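Lipoprotein (Colwellia psychrerythraea, PDB 3O0Y) is a putative lipoprotein of unknown function, possibly lipid-binding, from the DUF885 family, which is probably related to metallopeptidases. Local coordinates at residues Ala372-Tyr384 with Phe578-Asn590. Residues are numbered along the deposited sequence; the frame is centred on the assembly and turned at random.
Sequences AKMAPVFRTTPSY and FDLAEFHDVVLLN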
loop_
_atom_site.group_PDB
_atom_site.type_symbol
_atom_site.label_atom_id
_atom_site.label_comp_id
_atom_site.label_asym_id
_atom_site.label_seq_id
_atom_site.Cartn_x
_atom_site.Cartn_y
_atom_site.Cartn_z
ATOM N N ALA A 372 12.597 7.405 -20.628
ATOM C CA ALA A 372 13.142 8.273 -21.678
ATOM C C ALA A 372 12.062 8.965 -22.475
ATOM O O ALA A 372 12.124 10.178 -22.725
ATOM C CB ALA A 372 14.022 7.441 -22.636
ATOM N N LYS A 373 11.092 8.210 -22.928
ATOM C CA LYS A 373 10.076 8.717 -23.805
ATOM C C LYS A 373 9.100 9.632 -23.083
ATOM O O LYS A 373 8.492 10.483 -23.721
ATOM C CB LYS A 373 9.308 7.557 -24.446
ATOM C CG LYS A 373 10.144 6.813 -25.486
ATOM C CD LYS A 373 10.012 7.511 -26.861
ATOM C CE LYS A 373 11.331 7.526 -27.648
ATOM N NZ LYS A 373 11.444 8.758 -28.542
ATOM N N MET A 374 8.942 9.491 -21.753
ATOM C CA MET A 374 8.012 10.277 -21.009
ATOM C C MET A 374 8.505 11.677 -20.632
ATOM O O MET A 374 7.702 12.543 -20.259
ATOM C CB MET A 374 7.502 9.505 -19.732
ATOM C CG MET A 374 8.434 9.510 -18.607
ATOM S SD MET A 374 7.948 8.169 -17.332
ATOM C CE MET A 374 8.135 9.360 -15.897
ATOM N N ALA A 375 9.803 11.950 -20.851
ATOM C CA ALA A 375 10.463 13.177 -20.390
ATOM C C ALA A 375 9.744 14.469 -20.856
ATOM O O ALA A 375 9.640 15.390 -20.077
ATOM C CB ALA A 375 11.989 13.266 -20.857
ATOM N N PRO A 376 9.176 14.524 -22.093
ATOM C CA PRO A 376 8.534 15.789 -22.484
ATOM C C PRO A 376 7.377 16.206 -21.628
ATOM O O PRO A 376 7.109 17.426 -21.568
ATOM C CB PRO A 376 8.056 15.508 -23.920
ATOM C CG PRO A 376 9.058 14.514 -24.417
ATOM C CD PRO A 376 9.326 13.629 -23.237
ATOM N N VAL A 377 6.693 15.254 -21.008
ATOM C CA VAL A 377 5.587 15.561 -20.121
ATOM C C VAL A 377 5.798 15.243 -18.639
ATOM O O VAL A 377 4.890 15.430 -17.831
ATOM C CB VAL A 377 4.283 14.944 -20.630
ATOM C CG1 VAL A 377 4.006 15.382 -22.146
ATOM C CG2 VAL A 377 4.207 13.391 -20.517
ATOM N N PHE A 378 7.026 14.820 -18.323
ATOM C CA PHE A 378 7.424 14.600 -16.944
ATOM C C PHE A 378 8.836 15.209 -16.814
ATOM O O PHE A 378 9.861 14.507 -16.878
ATOM C CB PHE A 378 7.413 13.144 -16.618
ATOM C CG PHE A 378 6.039 12.556 -16.461
ATOM C CD1 PHE A 378 5.264 12.811 -15.325
ATOM C CD2 PHE A 378 5.441 11.804 -17.510
ATOM C CE1 PHE A 378 4.011 12.244 -15.213
ATOM C CE2 PHE A 378 4.196 11.168 -17.294
ATOM C CZ PHE A 378 3.510 11.395 -16.212
ATOM N N ARG A 379 8.847 16.513 -16.697
ATOM C CA ARG A 379 10.052 17.254 -16.952
ATOM C C ARG A 379 10.948 17.388 -15.672
ATOM O O ARG A 379 12.101 17.881 -15.775
ATOM C CB ARG A 379 9.711 18.623 -17.492
ATOM C CG ARG A 379 8.978 18.640 -18.805
ATOM C CD ARG A 379 8.594 20.078 -19.111
ATOM N NE ARG A 379 7.782 20.630 -18.007
ATOM C CZ ARG A 379 7.240 21.852 -17.964
ATOM N NH1 ARG A 379 7.390 22.734 -18.974
ATOM N NH2 ARG A 379 6.509 22.175 -16.918
ATOM N N THR A 380 10.435 16.996 -14.523
ATOM C CA THR A 380 11.191 17.016 -13.254
ATOM C C THR A 380 11.504 15.558 -12.866
ATOM O O THR A 380 10.625 14.748 -12.566
ATOM C CB THR A 380 10.384 17.695 -12.158
ATOM O OG1 THR A 380 10.127 19.056 -12.551
ATOM C CG2 THR A 380 11.214 17.721 -10.886
ATOM N N THR A 381 12.780 15.208 -12.875
ATOM C CA THR A 381 13.248 13.852 -12.534
ATOM C C THR A 381 13.525 13.765 -11.053
ATOM O O THR A 381 14.268 14.591 -10.505
ATOM C CB THR A 381 14.533 13.483 -13.303
ATOM O OG1 THR A 381 14.250 13.561 -14.702
ATOM C CG2 THR A 381 15.004 12.083 -12.934
ATOM N N PRO A 382 12.956 12.766 -10.407
ATOM C CA PRO A 382 13.198 12.653 -8.970
ATOM C C PRO A 382 14.631 12.184 -8.694
ATOM O O PRO A 382 15.271 11.629 -9.581
ATOM C CB PRO A 382 12.231 11.599 -8.526
ATOM C CG PRO A 382 11.868 10.848 -9.743
ATOM C CD PRO A 382 11.989 11.758 -10.892
ATOM N N SER A 383 15.134 12.420 -7.483
ATOM C CA SER A 383 16.534 12.124 -7.150
ATOM C C SER A 383 16.814 10.641 -6.744
ATOM O O SER A 383 17.931 10.333 -6.279
ATOM C CB SER A 383 16.990 12.994 -5.985
ATOM O OG SER A 383 16.317 12.589 -4.791
ATOM N N TYR A 384 15.852 9.743 -6.959
ATOM C CA TYR A 384 15.928 8.347 -6.599
ATOM C C TYR A 384 15.696 7.480 -7.836
ATOM O O TYR A 384 14.881 7.845 -8.656
ATOM C CB TYR A 384 14.857 7.969 -5.583
ATOM C CG TYR A 384 14.827 8.793 -4.355
ATOM C CD1 TYR A 384 15.372 8.314 -3.144
ATOM C CD2 TYR A 384 14.097 9.976 -4.305
ATOM C CE1 TYR A 384 15.273 9.070 -1.995
ATOM C CE2 TYR A 384 14.008 10.738 -3.123
ATOM C CZ TYR A 384 14.622 10.262 -1.989
ATOM O OH TYR A 384 14.512 10.945 -0.810
ATOM N N PHE A 578 -3.361 24.439 -23.235
ATOM C CA PHE A 578 -3.126 23.310 -22.308
ATOM C C PHE A 578 -1.755 22.695 -22.539
ATOM O O PHE A 578 -1.407 22.357 -23.656
ATOM C CB PHE A 578 -4.261 22.283 -22.339
ATOM C CG PHE A 578 -4.044 21.120 -21.401
ATOM C CD1 PHE A 578 -4.422 21.172 -20.049
ATOM C CD2 PHE A 578 -3.475 19.960 -21.886
ATOM C CE1 PHE A 578 -4.161 20.082 -19.190
ATOM C CE2 PHE A 578 -3.210 18.910 -21.053
ATOM C CZ PHE A 578 -3.578 18.984 -19.688
ATOM N N ASP A 579 -1.005 22.455 -21.453
ATOM C CA ASP A 579 0.273 21.765 -21.530
ATOM C C ASP A 579 0.309 20.640 -20.508
ATOM O O ASP A 579 0.212 20.872 -19.271
ATOM C CB ASP A 579 1.397 22.723 -21.235
ATOM C CG ASP A 579 2.711 22.076 -21.481
ATOM O OD1 ASP A 579 3.027 21.853 -22.668
ATOM O OD2 ASP A 579 3.351 21.645 -20.515
ATOM N N LEU A 580 0.323 19.414 -20.991
ATOM C CA LEU A 580 0.248 18.282 -20.086
ATOM C C LEU A 580 1.426 18.258 -19.124
ATOM O O LEU A 580 1.314 17.829 -18.019
ATOM C CB LEU A 580 0.160 16.989 -20.918
ATOM C CG LEU A 580 -0.082 15.709 -20.137
ATOM C CD1 LEU A 580 -1.437 15.662 -19.488
ATOM C CD2 LEU A 580 0.168 14.490 -21.136
ATOM N N ALA A 581 2.620 18.694 -19.557
ATOM C CA ALA A 581 3.764 18.746 -18.654
ATOM C C ALA A 581 3.506 19.608 -17.433
ATOM O O ALA A 581 3.904 19.238 -16.294
ATOM C CB ALA A 581 5.040 19.222 -19.388
ATOM N N GLU A 582 2.891 20.771 -17.649
ATOM C CA GLU A 582 2.510 21.650 -16.506
ATOM C C GLU A 582 1.500 21.043 -15.644
ATOM O O GLU A 582 1.600 21.172 -14.453
ATOM C CB GLU A 582 1.971 22.974 -16.989
ATOM C CG GLU A 582 3.039 23.815 -17.704
ATOM C CD GLU A 582 2.516 25.181 -18.139
ATOM O OE1 GLU A 582 1.336 25.531 -17.875
ATOM O OE2 GLU A 582 3.337 25.923 -18.725
ATOM N N PHE A 583 0.518 20.344 -16.212
ATOM C CA PHE A 583 -0.490 19.662 -15.417
ATOM C C PHE A 583 0.158 18.619 -14.525
ATOM O O PHE A 583 -0.177 18.504 -13.374
ATOM C CB PHE A 583 -1.529 18.995 -16.338
ATOM C CG PHE A 583 -2.549 18.162 -15.625
ATOM C CD1 PHE A 583 -3.581 18.808 -14.969
ATOM C CD2 PHE A 583 -2.563 16.782 -15.665
ATOM C CE1 PHE A 583 -4.536 18.091 -14.217
ATOM C CE2 PHE A 583 -3.514 16.053 -14.946
ATOM C CZ PHE A 583 -4.543 16.731 -14.243
ATOM N N HIS A 584 1.064 17.839 -15.085
ATOM C CA HIS A 584 1.787 16.856 -14.281
ATOM C C HIS A 584 2.597 17.489 -13.143
ATOM O O HIS A 584 2.699 16.915 -12.080
ATOM C CB HIS A 584 2.661 15.956 -15.173
ATOM C CG HIS A 584 1.871 14.980 -16.009
ATOM N ND1 HIS A 584 2.304 14.483 -17.210
ATOM C CD2 HIS A 584 0.592 14.541 -15.861
ATOM C CE1 HIS A 584 1.372 13.680 -17.707
ATOM N NE2 HIS A 584 0.314 13.712 -16.915
ATOM N N ASP A 585 3.175 18.637 -13.360
ATOM C CA ASP A 585 3.936 19.297 -12.319
ATOM C C ASP A 585 2.984 19.734 -11.192
ATOM O O ASP A 585 3.300 19.547 -10.004
ATOM C CB ASP A 585 4.664 20.490 -12.826
ATOM C CG ASP A 585 5.888 20.154 -13.694
ATOM O OD1 ASP A 585 6.424 19.014 -13.703
ATOM O OD2 ASP A 585 6.377 21.137 -14.295
ATOM N N VAL A 586 1.794 20.242 -11.546
ATOM C CA VAL A 586 0.833 20.615 -10.483
ATOM C C VAL A 586 0.372 19.399 -9.716
ATOM O O VAL A 586 0.218 19.455 -8.457
ATOM C CB VAL A 586 -0.438 21.337 -11.111
ATOM C CG1 VAL A 586 -1.514 21.630 -9.988
ATOM C CG2 VAL A 586 -0.035 22.569 -11.847
ATOM N N VAL A 587 0.162 18.275 -10.391
ATOM C CA VAL A 587 -0.328 17.098 -9.697
ATOM C C VAL A 587 0.747 16.459 -8.770
ATOM O O VAL A 587 0.480 16.022 -7.670
ATOM C CB VAL A 587 -0.880 16.058 -10.686
ATOM C CG1 VAL A 587 -1.277 14.713 -9.981
ATOM C CG2 VAL A 587 -2.083 16.649 -11.400
ATOM N N LEU A 588 1.963 16.402 -9.267
ATOM C CA LEU A 588 3.008 15.630 -8.585
ATOM C C LEU A 588 3.865 16.449 -7.618
ATOM O O LEU A 588 4.377 15.900 -6.631
ATOM C CB LEU A 588 3.930 15.004 -9.648
ATOM C CG LEU A 588 3.324 13.887 -10.518
ATOM C CD1 LEU A 588 4.281 13.467 -11.613
ATOM C CD2 LEU A 588 3.014 12.707 -9.604
ATOM N N LEU A 589 4.195 17.680 -7.990
ATOM C CA LEU A 589 5.251 18.387 -7.234
ATOM C C LEU A 589 4.774 18.983 -5.937
ATOM O O LEU A 589 5.571 19.530 -5.153
ATOM C CB LEU A 589 5.990 19.415 -8.106
ATOM C CG LEU A 589 6.708 18.922 -9.394
ATOM C CD1 LEU A 589 7.396 20.101 -10.176
ATOM C CD2 LEU A 589 7.674 17.716 -9.079
ATOM N N ASN A 590 3.463 18.952 -5.706
ATOM C CA ASN A 590 2.900 19.350 -4.446
ATOM C C ASN A 590 2.606 18.187 -3.509
ATOM O O ASN A 590 2.059 18.384 -2.429
ATOM C CB ASN A 590 1.655 20.239 -4.685
ATOM C CG ASN A 590 1.981 21.464 -5.554
ATOM O OD1 ASN A 590 2.753 22.309 -5.109
ATOM N ND2 ASN A 590 1.454 21.554 -6.746
HETATM O O HOH W 1 6.521 18.106 -16.227
HETATM O O HOH W 2 6.075 25.378 -18.171
HETATM O O HOH W 3 8.918 20.036 -14.570
#
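The rings of Phe-378 and His-584 lie almost parallel in an offset stack, centroids 4.2 Å apart and planes at 5°. Phe-378 CZ sits over one face of the imidazole, whose opposite face looks onto Leu-580 O, one turn back. Leu-588 CD1 abuts the phenyl edge, 3.8 Å from CE1, and beyond the two segments Trp-446 meets this ring steeply. At the imidazole edge, ND1 donates to Val-377 O over 2.8 Å; the oxygen lies in the imidazole plane, the nitrogen above the carbonyl plane. With NE2 hydrogen-bonded to Tyr-476 OH, both nitrogens are engaged and the ring's rotation is fixed, an example of a buried histidine held by stacking and hydrogen bonding.

A second flat group divides face and edge likewise. Ala-581 CB lies under one face of the Arg-379 guanidinium, toward its rim, 3.4 Å from NE, while NH2 reaches Asp-585 OD2 at 2.8 Å in a salt bridge. The bond stays near the guanidinium plane yet meets the carboxylate from above. With CG set beside the backbone N, a bend at chi3 (-57°) carries the group over the alanine methyl. Waters extend the grip: one accepts from Arg-379 NH1 and donates to Glu-582 OE2, another links Thr-380 OG1 with Asp-585 OD2, and a third accepts from the backbone N of Arg-379. The other oxygen of Glu-582, OE1, forms a salt bridge with Lys-609.

Asp-579 caps the helix by accepting from Glu-582 N. Val-377 CG1 packs on Leu-580 CD2 at 4.1 Å, and Thr-380 rests against Leu-589. The loop following helix 353-373 is thus joined to helix 580-588 by a buried aromatic side and a more exposed ionic one, where the acidic groups near Arg-379 should favour its positive charge.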